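Local atomic coordinates of erythrocyte membrane protein 1 (Plasmodium falciparum, PDB entry 2XU0), a protein that probably binds host-cell surface receptors as a parasite adhesin, this chain being its N-terminal segment and first Duffy-binding-like domain. Residues S191-F196 against Q263-L268; A276-K281 against A301-L306; Q102-E107 against G169-N174. The protein carries 10 engineered substitutions. All coordinates share one frame; numbering follows the deposited sequence.

Contact 1 (S191-F196 against Q263-L268)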
ATOM      1  N   SER A 191       7.719  -0.051   0.541  1.00 32.30           N
ATOM      2  CA  SER A 191       6.836  -0.358   1.676  1.00 32.14           C
ATOM      3  C   SER A 191       7.021   0.624   2.802  1.00 33.05           C
ATOM      4  O   SER A 191       6.033   1.033   3.414  1.00 33.09           O
ATOM      5  CB  SER A 191       7.001  -1.801   2.145  1.00 38.12           C
ATOM      6  OG  SER A 191       6.569  -2.660   1.106  1.00 45.53           O
ATOM      7  N   LEU A 192       8.289   1.062   3.042  1.00 28.69           N
ATOM      8  CA  LEU A 192       8.593   2.097   4.018  1.00 27.87           C
ATOM      9  C   LEU A 192       7.940   3.413   3.615  1.00 31.53           C
ATOM     10  O   LEU A 192       7.441   4.127   4.480  1.00 33.79           O
ATOM     11  CB  LEU A 192      10.116   2.309   4.150  1.00 28.59           C
ATOM     12  CG  LEU A 192      10.927   1.209   4.887  1.00 33.36           C
ATOM     13  CD1 LEU A 192      12.415   1.598   4.950  1.00 32.96           C
ATOM     14  CD2 LEU A 192      10.406   0.988   6.280  1.00 33.87           C
ATOM     15  N   ALA A 193       7.959   3.762   2.325  1.00 25.24           N
ATOM     16  CA  ALA A 193       7.319   5.023   1.849  1.00 25.05           C
ATOM     17  C   ALA A 193       5.791   4.959   2.104  1.00 29.03           C
ATOM     18  O   ALA A 193       5.169   5.960   2.462  1.00 28.46           O
ATOM     19  CB  ALA A 193       7.595   5.207   0.381  1.00 25.80           C
ATOM     20  N   ARG A 194       5.211   3.756   2.003  1.00 26.64           N
ATOM     21  CA  ARG A 194       3.783   3.569   2.254  1.00 26.52           C
ATOM     22  C   ARG A 194       3.431   3.759   3.708  1.00 29.04           C
ATOM     23  O   ARG A 194       2.407   4.363   3.989  1.00 28.48           O
ATOM     24  CB  ARG A 194       3.306   2.222   1.738  1.00 26.42           C
ATOM     25  CG  ARG A 194       3.327   2.148   0.238  1.00 27.98           C
ATOM     26  CD  ARG A 194       2.914   0.768  -0.130  1.00 31.57           C
ATOM     27  NE  ARG A 194       2.754   0.627  -1.566  1.00 33.09           N
ATOM     28  CZ  ARG A 194       3.101  -0.457  -2.232  1.00 40.68           C
ATOM     29  NH1 ARG A 194       3.645  -1.487  -1.595  1.00 35.65           N
ATOM     30  NH2 ARG A 194       2.910  -0.529  -3.534  1.00 25.07           N
ATOM     31  N   SER A 195       4.293   3.273   4.639  1.00 26.44           N
ATOM     32  CA  SER A 195       4.100   3.447   6.075  1.00 26.19           C
ATOM     33  C   SER A 195       4.350   4.879   6.471  1.00 26.85           C
ATOM     34  O   SER A 195       3.634   5.416   7.298  1.00 27.89           O
ATOM     35  CB  SER A 195       5.003   2.492   6.866  1.00 29.30           C
ATOM     36  OG  SER A 195       4.400   1.213   6.864  1.00 34.56           O
ATOM     37  N   PHE A 196       5.399   5.501   5.901  1.00 25.83           N
ATOM     38  CA  PHE A 196       5.749   6.911   6.131  1.00 24.38           C
ATOM     39  C   PHE A 196       4.533   7.777   5.820  1.00 28.09           C
ATOM     40  O   PHE A 196       4.199   8.701   6.589  1.00 29.39           O
ATOM     41  CB  PHE A 196       6.875   7.308   5.176  1.00 25.80           C
ATOM     42  CG  PHE A 196       7.343   8.739   5.243  1.00 26.83           C
ATOM     43  CD1 PHE A 196       7.945   9.239   6.393  1.00 30.07           C
ATOM     44  CD2 PHE A 196       7.319   9.545   4.109  1.00 28.84           C
ATOM     45  CE1 PHE A 196       8.508  10.530   6.408  1.00 31.46           C
ATOM     46  CE2 PHE A 196       7.857  10.840   4.125  1.00 30.48           C
ATOM     47  CZ  PHE A 196       8.416  11.337   5.281  1.00 29.98           C
ATOM     48  N   GLN A 263      13.364  14.287   9.430  1.00 33.42           N
ATOM     49  CA  GLN A 263      13.870  13.526  10.598  1.00 35.02           C
ATOM     50  C   GLN A 263      13.046  12.255  10.780  1.00 38.67           C
ATOM     51  O   GLN A 263      13.605  11.178  11.043  1.00 39.94           O
ATOM     52  CB  GLN A 263      13.740  14.332  11.899  1.00 37.44           C
ATOM     53  CG  GLN A 263      14.262  15.746  11.870  1.00 52.09           C
ATOM     54  CD  GLN A 263      14.055  16.397  13.207  1.00 67.26           C
ATOM     55  OE1 GLN A 263      14.677  16.018  14.209  1.00 61.96           O
ATOM     56  NE2 GLN A 263      13.158  17.382  13.253  1.00 57.37           N
ATOM     57  N   ILE A 264      11.712  12.364  10.604  1.00 33.60           N
ATOM     58  CA  ILE A 264      10.818  11.203  10.688  1.00 31.85           C
ATOM     59  C   ILE A 264      11.257  10.123   9.665  1.00 35.37           C
ATOM     60  O   ILE A 264      11.382   8.947  10.032  1.00 36.20           O
ATOM     61  CB  ILE A 264       9.315  11.616  10.593  1.00 34.73           C
ATOM     62  CG1 ILE A 264       8.898  12.395  11.885  1.00 36.10           C
ATOM     63  CG2 ILE A 264       8.392  10.358  10.389  1.00 32.67           C
ATOM     64  CD1 ILE A 264       7.787  13.560  11.723  1.00 37.33           C
ATOM     65  N   TRP A 265      11.560  10.533   8.410  1.00 30.69           N
ATOM     66  CA  TRP A 265      12.024   9.594   7.364  1.00 28.70           C
ATOM     67  C   TRP A 265      13.348   8.953   7.791  1.00 33.54           C
ATOM     68  O   TRP A 265      13.565   7.777   7.497  1.00 32.91           O
ATOM     69  CB  TRP A 265      12.220  10.305   6.017  1.00 26.52           C
ATOM     70  CG  TRP A 265      12.707   9.372   4.919  1.00 26.31           C
ATOM     71  CD1 TRP A 265      13.975   9.278   4.427  1.00 28.78           C
ATOM     72  CD2 TRP A 265      11.948   8.345   4.268  1.00 25.61           C
ATOM     73  NE1 TRP A 265      14.062   8.231   3.542  1.00 28.05           N
ATOM     74  CE2 TRP A 265      12.817   7.682   3.380  1.00 28.76           C
ATOM     75  CE3 TRP A 265      10.599   7.938   4.329  1.00 26.25           C
ATOM     76  CZ2 TRP A 265      12.394   6.618   2.582  1.00 28.33           C
ATOM     77  CZ3 TRP A 265      10.184   6.881   3.542  1.00 26.48           C
ATOM     78  CH2 TRP A 265      11.057   6.260   2.652  1.00 27.30           C
ATOM     79  N   LYS A 266      14.258   9.765   8.418  1.00 31.79           N
ATOM     80  CA  LYS A 266      15.569   9.306   8.912  1.00 31.39           C
ATOM     81  C   LYS A 266      15.346   8.222   9.968  1.00 36.66           C
ATOM     82  O   LYS A 266      15.876   7.139   9.825  1.00 37.83           O
ATOM     83  CB  LYS A 266      16.392  10.496   9.461  1.00 32.65           C
ATOM     84  CG  LYS A 266      17.852  10.153   9.707  1.00 46.36           C
ATOM     85  CD  LYS A 266      18.700  11.364  10.066  1.00 48.86           C
ATOM     86  CE  LYS A 266      20.117  10.925  10.380  1.00 61.10           C
ATOM     87  NZ  LYS A 266      20.960  12.048  10.877  1.00 67.03           N
ATOM     88  N   ALA A 267      14.475   8.464  10.969  1.00 34.86           N
ATOM     89  CA  ALA A 267      14.161   7.437  11.969  1.00 34.00           C
ATOM     90  C   ALA A 267      13.560   6.167  11.322  1.00 38.24           C
ATOM     91  O   ALA A 267      14.000   5.046  11.605  1.00 37.01           O
ATOM     92  CB  ALA A 267      13.216   8.008  13.015  1.00 34.36           C
ATOM     93  N   LEU A 268      12.587   6.346  10.409  1.00 34.36           N
ATOM     94  CA  LEU A 268      11.941   5.228   9.731  1.00 34.42           C
ATOM     95  C   LEU A 268      12.914   4.305   9.015  1.00 38.48           C
ATOM     96  O   LEU A 268      12.669   3.097   8.936  1.00 36.37           O
ATOM     97  CB  LEU A 268      10.840   5.745   8.756  1.00 34.23           C
ATOM     98  CG  LEU A 268      10.025   4.675   7.967  1.00 36.43           C
ATOM     99  CD1 LEU A 268       9.113   3.836   8.902  1.00 35.13           C
ATOM    100  CD2 LEU A 268       9.186   5.342   6.892  1.00 35.37           C
TER
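Trp265 presents the edge of its six-membered ring to one face of Phe196, a T-shaped pair with ring centroids 4.9 Å apart and planes at 77°. The atom that does the pressing is Trp265 CE3, which lies over the Phe196 face near the rim, 3.5 Å from Phe196 CG. Further round the indole edge, close to its plane, come Phe196 CB and the backbone N of Ala193. At the edge of the Phe196 ring itself sits Ile264 CG2, 4.0 Å from Phe196 CE1.

Both aromatic residues have CG anti to their own backbone N (chi1 178° for Phe196), and the two side chains cross at about a right angle. Leu268 fills in beside them: its CD2 packs 3.5 Å from Phe196 CB and 3.2 Å from the carbonyl oxygen of Leu192. The side chains of Leu192 and Leu268 slide past each other in opposite directions, Leu192 CD2 meeting Leu268 CG at 4.1 Å.

This joins helix 186-204 to helix 249-268 inside the Duffy-binding-like helical bundle, their local axes 10.8 Å apart and inclined at 134°. No hydrogen bond crosses. Trp265 NE1 spends its N-H on the carbonyl oxygen of Cys295, so the indole can lie buried with its polar atom satisfied while the helix interface depends on apolar and aromatic packing.

Contact 2 (A276-K281 against A301-L306)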
ATOM      1  N   ALA A 276      19.678  -0.841  -0.466  1.00 39.95           N
ATOM      2  CA  ALA A 276      18.254  -0.565  -0.703  1.00 38.12           C
ATOM      3  C   ALA A 276      18.103   0.920  -0.952  1.00 39.68           C
ATOM      4  O   ALA A 276      18.553   1.748  -0.158  1.00 39.24           O
ATOM      5  CB  ALA A 276      17.407  -1.002   0.484  1.00 38.12           C
ATOM      6  N   ASP A 277      17.503   1.262  -2.075  1.00 34.94           N
ATOM      7  CA  ASP A 277      17.299   2.672  -2.405  1.00 34.88           C
ATOM      8  C   ASP A 277      15.912   2.876  -2.982  1.00 37.47           C
ATOM      9  O   ASP A 277      15.352   1.941  -3.562  1.00 36.51           O
ATOM     10  CB  ASP A 277      18.379   3.172  -3.400  1.00 36.87           C
ATOM     11  CG  ASP A 277      19.736   3.331  -2.746  1.00 42.28           C
ATOM     12  OD1 ASP A 277      19.960   4.375  -2.087  1.00 39.39           O
ATOM     13  OD2 ASP A 277      20.524   2.359  -2.781  1.00 46.91           O
ATOM     14  N   TYR A 278      15.353   4.080  -2.815  1.00 34.99           N
ATOM     15  CA  TYR A 278      14.027   4.365  -3.379  1.00 34.41           C
ATOM     16  C   TYR A 278      14.187   4.813  -4.827  1.00 39.79           C
ATOM     17  O   TYR A 278      15.003   5.693  -5.118  1.00 38.74           O
ATOM     18  CB  TYR A 278      13.307   5.455  -2.568  1.00 33.59           C
ATOM     19  CG  TYR A 278      11.840   5.597  -2.930  1.00 31.60           C
ATOM     20  CD1 TYR A 278      10.923   4.604  -2.598  1.00 34.05           C
ATOM     21  CD2 TYR A 278      11.370   6.724  -3.595  1.00 30.34           C
ATOM     22  CE1 TYR A 278       9.582   4.714  -2.947  1.00 36.33           C
ATOM     23  CE2 TYR A 278      10.013   6.871  -3.897  1.00 30.95           C
ATOM     24  CZ  TYR A 278       9.123   5.859  -3.566  1.00 39.07           C
ATOM     25  OH  TYR A 278       7.801   5.910  -3.929  1.00 40.69           O
ATOM     26  N   PHE A 279      13.408   4.224  -5.726  1.00 34.87           N
ATOM     27  CA  PHE A 279      13.475   4.612  -7.126  1.00 34.44           C
ATOM     28  C   PHE A 279      12.111   5.048  -7.604  1.00 36.01           C
ATOM     29  O   PHE A 279      11.106   4.390  -7.308  1.00 34.28           O
ATOM     30  CB  PHE A 279      13.952   3.441  -8.015  1.00 36.62           C
ATOM     31  CG  PHE A 279      15.339   2.906  -7.762  1.00 39.54           C
ATOM     32  CD1 PHE A 279      16.386   3.210  -8.622  1.00 43.13           C
ATOM     33  CD2 PHE A 279      15.586   2.038  -6.700  1.00 41.99           C
ATOM     34  CE1 PHE A 279      17.656   2.658  -8.423  1.00 44.25           C
ATOM     35  CE2 PHE A 279      16.864   1.504  -6.491  1.00 45.59           C
ATOM     36  CZ  PHE A 279      17.893   1.824  -7.351  1.00 43.84           C
ATOM     37  N   ARG A 280      12.079   6.113  -8.404  1.00 33.00           N
ATOM     38  CA  ARG A 280      10.856   6.620  -9.037  1.00 33.38           C
ATOM     39  C   ARG A 280      11.213   7.295 -10.347  1.00 36.09           C
ATOM     40  O   ARG A 280      12.369   7.694 -10.525  1.00 37.56           O
ATOM     41  CB  ARG A 280      10.039   7.546  -8.103  1.00 35.39           C
ATOM     42  CG  ARG A 280      10.844   8.637  -7.407  1.00 43.49           C
ATOM     43  CD  ARG A 280       9.965   9.765  -6.924  1.00 49.27           C
ATOM     44  NE  ARG A 280       9.470  10.519  -8.067  1.00 57.40           N
ATOM     45  CZ  ARG A 280      10.027  11.627  -8.532  1.00 62.46           C
ATOM     46  NH1 ARG A 280      11.063  12.174  -7.904  1.00 44.81           N
ATOM     47  NH2 ARG A 280       9.534  12.219  -9.606  1.00 51.78           N
ATOM     48  N   LYS A 281      10.257   7.360 -11.286  1.00 29.18           N
ATOM     49  CA  LYS A 281      10.472   7.956 -12.601  1.00 30.14           C
ATOM     50  C   LYS A 281       9.620   9.170 -12.811  1.00 35.77           C
ATOM     51  O   LYS A 281       8.505   9.233 -12.307  1.00 35.52           O
ATOM     52  CB  LYS A 281      10.194   6.958 -13.738  1.00 31.72           C
ATOM     53  CG  LYS A 281      11.170   5.796 -13.746  1.00 33.50           C
ATOM     54  CD  LYS A 281      10.926   4.876 -14.898  1.00 38.19           C
ATOM     55  CE  LYS A 281      11.829   3.671 -14.784  1.00 30.54           C
ATOM     56  NZ  LYS A 281      11.516   2.677 -15.835  1.00 35.40           N
ATOM     57  N   ALA A 301      16.459  15.321   2.578  1.00 40.76           N
ATOM     58  CA  ALA A 301      15.129  15.301   1.954  1.00 40.11           C
ATOM     59  C   ALA A 301      14.651  13.914   1.548  1.00 37.40           C
ATOM     60  O   ALA A 301      15.323  13.243   0.773  1.00 35.92           O
ATOM     61  CB  ALA A 301      15.078  16.245   0.755  1.00 41.31           C
ATOM     62  N   PRO A 302      13.486  13.458   2.057  1.00 31.76           N
ATOM     63  CA  PRO A 302      13.005  12.113   1.692  1.00 30.03           C
ATOM     64  C   PRO A 302      12.927  11.891   0.180  1.00 34.30           C
ATOM     65  O   PRO A 302      12.632  12.824  -0.571  1.00 34.07           O
ATOM     66  CB  PRO A 302      11.633  12.041   2.367  1.00 31.47           C
ATOM     67  CG  PRO A 302      11.731  12.965   3.513  1.00 35.24           C
ATOM     68  CD  PRO A 302      12.613  14.093   3.064  1.00 31.73           C
ATOM     69  N   PRO A 303      13.169  10.676  -0.330  1.00 32.33           N
ATOM     70  CA  PRO A 303      13.068  10.491  -1.792  1.00 32.48           C
ATOM     71  C   PRO A 303      11.616  10.309  -2.240  1.00 33.83           C
ATOM     72  O   PRO A 303      11.360  10.164  -3.426  1.00 31.47           O
ATOM     73  CB  PRO A 303      13.909   9.234  -2.048  1.00 33.45           C
ATOM     74  CG  PRO A 303      13.819   8.464  -0.762  1.00 36.62           C
ATOM     75  CD  PRO A 303      13.462   9.402   0.357  1.00 32.45           C
ATOM     76  N   THR A 304      10.681  10.269  -1.275  1.00 29.61           N
ATOM     77  CA  THR A 304       9.269  10.032  -1.541  1.00 29.19           C
ATOM     78  C   THR A 304       8.420  11.255  -1.246  1.00 32.47           C
ATOM     79  O   THR A 304       8.734  12.072  -0.363  1.00 30.41           O
ATOM     80  CB  THR A 304       8.739   8.743  -0.793  1.00 36.91           C
ATOM     81  OG1 THR A 304       7.365   8.545  -1.128  1.00 39.47           O
ATOM     82  CG2 THR A 304       8.810   8.855   0.730  1.00 30.61           C
ATOM     83  N   TYR A 305       7.285  11.304  -1.942  1.00 30.38           N
ATOM     84  CA  TYR A 305       6.237  12.313  -1.794  1.00 29.91           C
ATOM     85  C   TYR A 305       4.873  11.626  -1.642  1.00 33.32           C
ATOM     86  O   TYR A 305       3.848  12.255  -1.852  1.00 33.73           O
ATOM     87  CB  TYR A 305       6.271  13.290  -2.966  1.00 30.02           C
ATOM     88  CG  TYR A 305       7.624  13.970  -3.088  1.00 31.52           C
ATOM     89  CD1 TYR A 305       7.927  15.115  -2.344  1.00 31.67           C
ATOM     90  CD2 TYR A 305       8.623  13.436  -3.900  1.00 32.17           C
ATOM     91  CE1 TYR A 305       9.174  15.745  -2.463  1.00 31.85           C
ATOM     92  CE2 TYR A 305       9.874  14.048  -4.008  1.00 33.08           C
ATOM     93  CZ  TYR A 305      10.122  15.230  -3.334  1.00 39.43           C
ATOM     94  OH  TYR A 305      11.358  15.812  -3.478  1.00 47.19           O
ATOM     95  N   LEU A 306       4.859  10.348  -1.210  1.00 30.22           N
ATOM     96  CA  LEU A 306       3.610   9.607  -1.003  1.00 29.62           C
ATOM     97  C   LEU A 306       2.800  10.222   0.118  1.00 31.43           C
ATOM     98  O   LEU A 306       1.573  10.195   0.061  1.00 30.70           O
ATOM     99  CB  LEU A 306       3.843   8.115  -0.760  1.00 30.78           C
ATOM    100  CG  LEU A 306       4.213   7.234  -1.970  1.00 36.25           C
ATOM    101  CD1 LEU A 306       4.327   5.772  -1.537  1.00 36.02           C
ATOM    102  CD2 LEU A 306       3.187   7.325  -3.088  1.00 38.98           C
TER
HETATM  103  O   HOH W   1      12.690  11.167  -5.707  1.00 47.41           O
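Tyr278 and Pro303 bring the two backbones to their nearest approach, CA to CA 6.4 Å, where the chain entering strand 279-281 passes an irregular loop and no backbone hydrogen bond joins them. The strand belongs to a two-stranded antiparallel sheet with strand 287-289, and the loop 301-306 contains an ST turn in which Thr304 OG1 accepts from Leu306 N at 3.1 Å.

Tyr278 has the largest share of the contact. Its CG is anti to the backbone N (chi1 -169°), on a CB that points toward the loop. Tyr278 CB rests against Pro303 CG at 3.5 Å, the ring atom Tyr278 CD2 comes 3.4 Å from Pro303 O, obliquely to the ring, and Thr304 CB stands over one ring face as a CH-pi contact, 4.3 Å from the centroid of Tyr278 and 27° off the normal. Beyond the ring, Leu306 CD1 packs loosely near Tyr278 OH.

The polar ends turn to the N-terminal segment. Glu27 of helix 22-39 takes hydrogen bonds with both Tyr278 OH and Thr304 OG1 through its OE2 and with Tyr305 N through its OE1, tying strand side and loop side to one carboxylate; Arg280 NH2 bonds Asn28 of the same helix.

Arg280 bends at chi3 (-71°) and is linked to the loop by a single water: lying in the guanidinium plane at its edge, it accepts from Arg280 NH1 at 2.9 Å and donates to the carbonyl oxygen of Pro303 at 2.8 Å.

Contact 3 (Q102-E107 against G169-N174)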
ATOM      1  N   GLN A 102       1.760  -9.610  13.411  1.00 55.96           N
ATOM      2  CA  GLN A 102       2.857  -9.573  12.449  1.00 55.94           C
ATOM      3  C   GLN A 102       2.349 -10.331  11.238  1.00 57.15           C
ATOM      4  O   GLN A 102       1.144 -10.562  11.159  1.00 59.48           O
ATOM      5  CB  GLN A 102       4.172 -10.150  13.043  1.00 58.33           C
ATOM      6  CG  GLN A 102       4.085 -11.575  13.636  1.00 83.47           C
ATOM      7  CD  GLN A 102       3.497 -11.623  15.029  1.00107.61           C
ATOM      8  OE1 GLN A 102       3.892 -10.873  15.935  1.00105.08           O
ATOM      9  NE2 GLN A 102       2.532 -12.511  15.227  1.00 98.82           N
ATOM     10  N   ASN A 103       3.216 -10.735  10.318  1.00 49.54           N
ATOM     11  CA  ASN A 103       2.798 -11.423   9.094  1.00 48.90           C
ATOM     12  C   ASN A 103       1.864 -10.560   8.228  1.00 48.30           C
ATOM     13  O   ASN A 103       0.963 -11.065   7.561  1.00 46.35           O
ATOM     14  CB  ASN A 103       2.278 -12.864   9.337  1.00 53.73           C
ATOM     15  CG  ASN A 103       3.308 -13.931   9.051  1.00 93.71           C
ATOM     16  OD1 ASN A 103       3.818 -14.595   9.964  1.00 92.35           O
ATOM     17  ND2 ASN A 103       3.655 -14.101   7.774  1.00 88.22           N
ATOM     18  N   ARG A 104       2.145  -9.236   8.209  1.00 43.13           N
ATOM     19  CA  ARG A 104       1.411  -8.225   7.435  1.00 40.49           C
ATOM     20  C   ARG A 104       1.463  -8.548   5.957  1.00 40.73           C
ATOM     21  O   ARG A 104       0.535  -8.206   5.227  1.00 42.67           O
ATOM     22  CB  ARG A 104       2.006  -6.824   7.672  1.00 37.70           C
ATOM     23  CG  ARG A 104       1.962  -6.373   9.118  1.00 37.93           C
ATOM     24  CD  ARG A 104       1.964  -4.890   9.176  1.00 35.80           C
ATOM     25  NE  ARG A 104       2.749  -4.365  10.280  1.00 37.04           N
ATOM     26  CZ  ARG A 104       3.185  -3.116  10.341  1.00 49.91           C
ATOM     27  NH1 ARG A 104       2.894  -2.253   9.371  1.00 36.64           N
ATOM     28  NH2 ARG A 104       3.916  -2.716  11.368  1.00 36.69           N
ATOM     29  N   PHE A 105       2.529  -9.233   5.517  1.00 33.14           N
ATOM     30  CA  PHE A 105       2.754  -9.573   4.115  1.00 32.39           C
ATOM     31  C   PHE A 105       2.359 -10.958   3.698  1.00 36.41           C
ATOM     32  O   PHE A 105       2.492 -11.280   2.522  1.00 36.68           O
ATOM     33  CB  PHE A 105       4.194  -9.251   3.679  1.00 34.94           C
ATOM     34  CG  PHE A 105       4.653  -7.848   4.007  1.00 37.66           C
ATOM     35  CD1 PHE A 105       4.249  -6.765   3.230  1.00 42.02           C
ATOM     36  CD2 PHE A 105       5.507  -7.611   5.074  1.00 39.56           C
ATOM     37  CE1 PHE A 105       4.653  -5.466   3.551  1.00 42.70           C
ATOM     38  CE2 PHE A 105       5.912  -6.316   5.391  1.00 43.10           C
ATOM     39  CZ  PHE A 105       5.500  -5.253   4.614  1.00 41.96           C
ATOM     40  N   ASP A 106       1.794 -11.761   4.622  1.00 35.96           N
ATOM     41  CA  ASP A 106       1.369 -13.133   4.335  1.00 36.82           C
ATOM     42  C   ASP A 106       0.324 -13.150   3.241  1.00 40.16           C
ATOM     43  O   ASP A 106      -0.518 -12.259   3.194  1.00 40.18           O
ATOM     44  CB  ASP A 106       0.819 -13.807   5.615  1.00 39.68           C
ATOM     45  CG  ASP A 106       0.412 -15.250   5.422  1.00 48.85           C
ATOM     46  OD1 ASP A 106       1.290 -16.124   5.517  1.00 54.02           O
ATOM     47  OD2 ASP A 106      -0.784 -15.499   5.143  1.00 52.61           O
ATOM     48  N   GLU A 107       0.391 -14.155   2.349  1.00 36.90           N
ATOM     49  CA  GLU A 107      -0.546 -14.360   1.253  1.00 37.35           C
ATOM     50  C   GLU A 107      -2.034 -14.344   1.667  1.00 43.31           C
ATOM     51  O   GLU A 107      -2.909 -14.056   0.833  1.00 43.56           O
ATOM     52  CB  GLU A 107      -0.185 -15.624   0.445  1.00 38.99           C
ATOM     53  CG  GLU A 107      -0.304 -16.946   1.205  1.00 51.22           C
ATOM     54  CD  GLU A 107      -0.357 -18.179   0.321  1.00 70.34           C
ATOM     55  OE1 GLU A 107      -1.425 -18.450  -0.275  1.00 53.02           O
ATOM     56  OE2 GLU A 107       0.679 -18.875   0.215  1.00 73.44           O
ATOM     57  N   GLY A 169       9.585   0.837  10.878  1.00 31.11           N
ATOM     58  CA  GLY A 169      10.640   0.543   9.912  1.00 31.30           C
ATOM     59  C   GLY A 169      11.306  -0.786  10.200  1.00 38.01           C
ATOM     60  O   GLY A 169      11.504  -1.604   9.293  1.00 36.60           O
ATOM     61  N   ASN A 170      11.623  -1.027  11.500  1.00 37.15           N
ATOM     62  CA  ASN A 170      12.212  -2.304  11.902  1.00 36.49           C
ATOM     63  C   ASN A 170      11.311  -3.453  11.548  1.00 39.05           C
ATOM     64  O   ASN A 170      11.784  -4.410  10.933  1.00 39.89           O
ATOM     65  CB  ASN A 170      12.587  -2.302  13.380  1.00 42.00           C
ATOM     66  CG  ASN A 170      14.008  -2.756  13.580  1.00 70.01           C
ATOM     67  OD1 ASN A 170      14.431  -3.817  13.090  1.00 64.53           O
ATOM     68  ND2 ASN A 170      14.796  -1.916  14.218  1.00 64.28           N
ATOM     69  N   TYR A 171       9.979  -3.334  11.810  1.00 35.81           N
ATOM     70  CA  TYR A 171       9.090  -4.433  11.428  1.00 34.66           C
ATOM     71  C   TYR A 171       9.132  -4.627   9.927  1.00 36.76           C
ATOM     72  O   TYR A 171       9.318  -5.753   9.476  1.00 33.95           O
ATOM     73  CB  TYR A 171       7.615  -4.264  11.913  1.00 36.39           C
ATOM     74  CG  TYR A 171       6.736  -5.297  11.230  1.00 39.75           C
ATOM     75  CD1 TYR A 171       6.640  -6.594  11.726  1.00 42.02           C
ATOM     76  CD2 TYR A 171       6.162  -5.037   9.986  1.00 40.42           C
ATOM     77  CE1 TYR A 171       5.972  -7.596  11.018  1.00 42.39           C
ATOM     78  CE2 TYR A 171       5.530  -6.038   9.253  1.00 41.22           C
ATOM     79  CZ  TYR A 171       5.402  -7.307   9.792  1.00 45.21           C
ATOM     80  OH  TYR A 171       4.747  -8.284   9.088  1.00 39.20           O
ATOM     81  N   ILE A 172       8.892  -3.527   9.132  1.00 35.10           N
ATOM     82  CA  ILE A 172       8.822  -3.650   7.670  1.00 34.47           C
ATOM     83  C   ILE A 172      10.047  -4.329   7.124  1.00 38.18           C
ATOM     84  O   ILE A 172       9.935  -5.280   6.354  1.00 37.88           O
ATOM     85  CB  ILE A 172       8.551  -2.283   6.933  1.00 36.75           C
ATOM     86  CG1 ILE A 172       7.184  -1.623   7.301  1.00 36.46           C
ATOM     87  CG2 ILE A 172       8.800  -2.379   5.416  1.00 35.23           C
ATOM     88  CD1 ILE A 172       5.973  -2.349   6.930  1.00 37.07           C
ATOM     89  N   VAL A 173      11.224  -3.807   7.480  1.00 38.26           N
ATOM     90  CA  VAL A 173      12.500  -4.342   6.975  1.00 37.94           C
ATOM     91  C   VAL A 173      12.676  -5.807   7.351  1.00 43.99           C
ATOM     92  O   VAL A 173      13.126  -6.596   6.519  1.00 44.22           O
ATOM     93  CB  VAL A 173      13.694  -3.478   7.455  1.00 39.63           C
ATOM     94  CG1 VAL A 173      15.036  -4.168   7.173  1.00 39.57           C
ATOM     95  CG2 VAL A 173      13.650  -2.095   6.825  1.00 38.13           C
ATOM     96  N   ASN A 174      12.311  -6.181   8.591  1.00 42.73           N
ATOM     97  CA  ASN A 174      12.529  -7.573   9.026  1.00 44.09           C
ATOM     98  C   ASN A 174      11.504  -8.620   8.634  1.00 48.72           C
ATOM     99  O   ASN A 174      11.725  -9.806   8.876  1.00 48.92           O
ATOM    100  CB  ASN A 174      12.967  -7.640  10.496  1.00 49.03           C
ATOM    101  CG  ASN A 174      14.333  -7.019  10.683  1.00 61.06           C
ATOM    102  OD1 ASN A 174      15.340  -7.514  10.156  1.00 55.00           O
ATOM    103  ND2 ASN A 174      14.381  -5.862  11.336  1.00 48.73           N
TER
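Arg104 and Tyr171 meet where a type I beta turn, Asn103 to Asp106, faces helix 154-175; the backbones stay well apart, with CA of Gln102 8.1 Å from CA of Tyr171, and side chains from both segments fill the gap. The turn is closed by Asp106 N bonding to the carbonyl oxygen of Asn103.

Tyr171 is the most covered residue of the contact. Its CG is anti to the backbone N (chi1 169°), and the phenol extends into the turn until Tyr171 OH accepts a hydrogen bond from Arg104 N at 2.9 Å, with a fairly straight N-H...O angle of 155°. Asn103 N also lies close to this hydroxyl, 3.1 Å from Tyr171 OH and near the ring plane.

The side chain of Arg104 runs back beside the phenol, crossing it obliquely, with the guanidinium nearly parallel to the ring, the planes 3° apart. The overlap is offset: Tyr171 CD2 sits over a guanidinium face toward its rim, 3.5 Å from Arg104 NH2, while Arg104 NE is 3.4 Å from Tyr171 CE2. Arg104 NH2 makes a salt bridge with Glu168, one turn back on the helix, which probably helps hold the flat group in this position.

Phe105 completes the apolar part. Its CE2 approaches Tyr171 CE2, and Ile172 CD1 meets the ring edge at Phe105 CZ, 3.7 Å away. Phe105 also touches helix 311-338, whose Arg325 bonds its carbonyl oxygen, and Ile172 packs on helix 186-204; the loop thus lies against both helix 154-175 and helix 311-338, while helix 154-175 is backed by helix 186-204.

Contact 1 is the hub of the three. Its centre is about 10 Å from that of contact 2, which it touches: Trp265 NE1 lies 3.4 Å from Pro303 CD, and Ala193 CB is 3.7 Å from Thr304 OG1. Contact 3 lies about 14 Å away, centre to centre, and meets contact 1 through helix 154-175, with Leu268 CD1 3.6 Å from Gly169 N and Leu192 CD2 3.8 Å from Ile172 CB. Contacts 2 and 3 do not touch; their nearest atoms are about 7 Å apart. All three lie away from the magnesium site at Ser115, Ile118 and Asn121 and from the bound proline at Ala125 to Gly127, Leu396 and Met400.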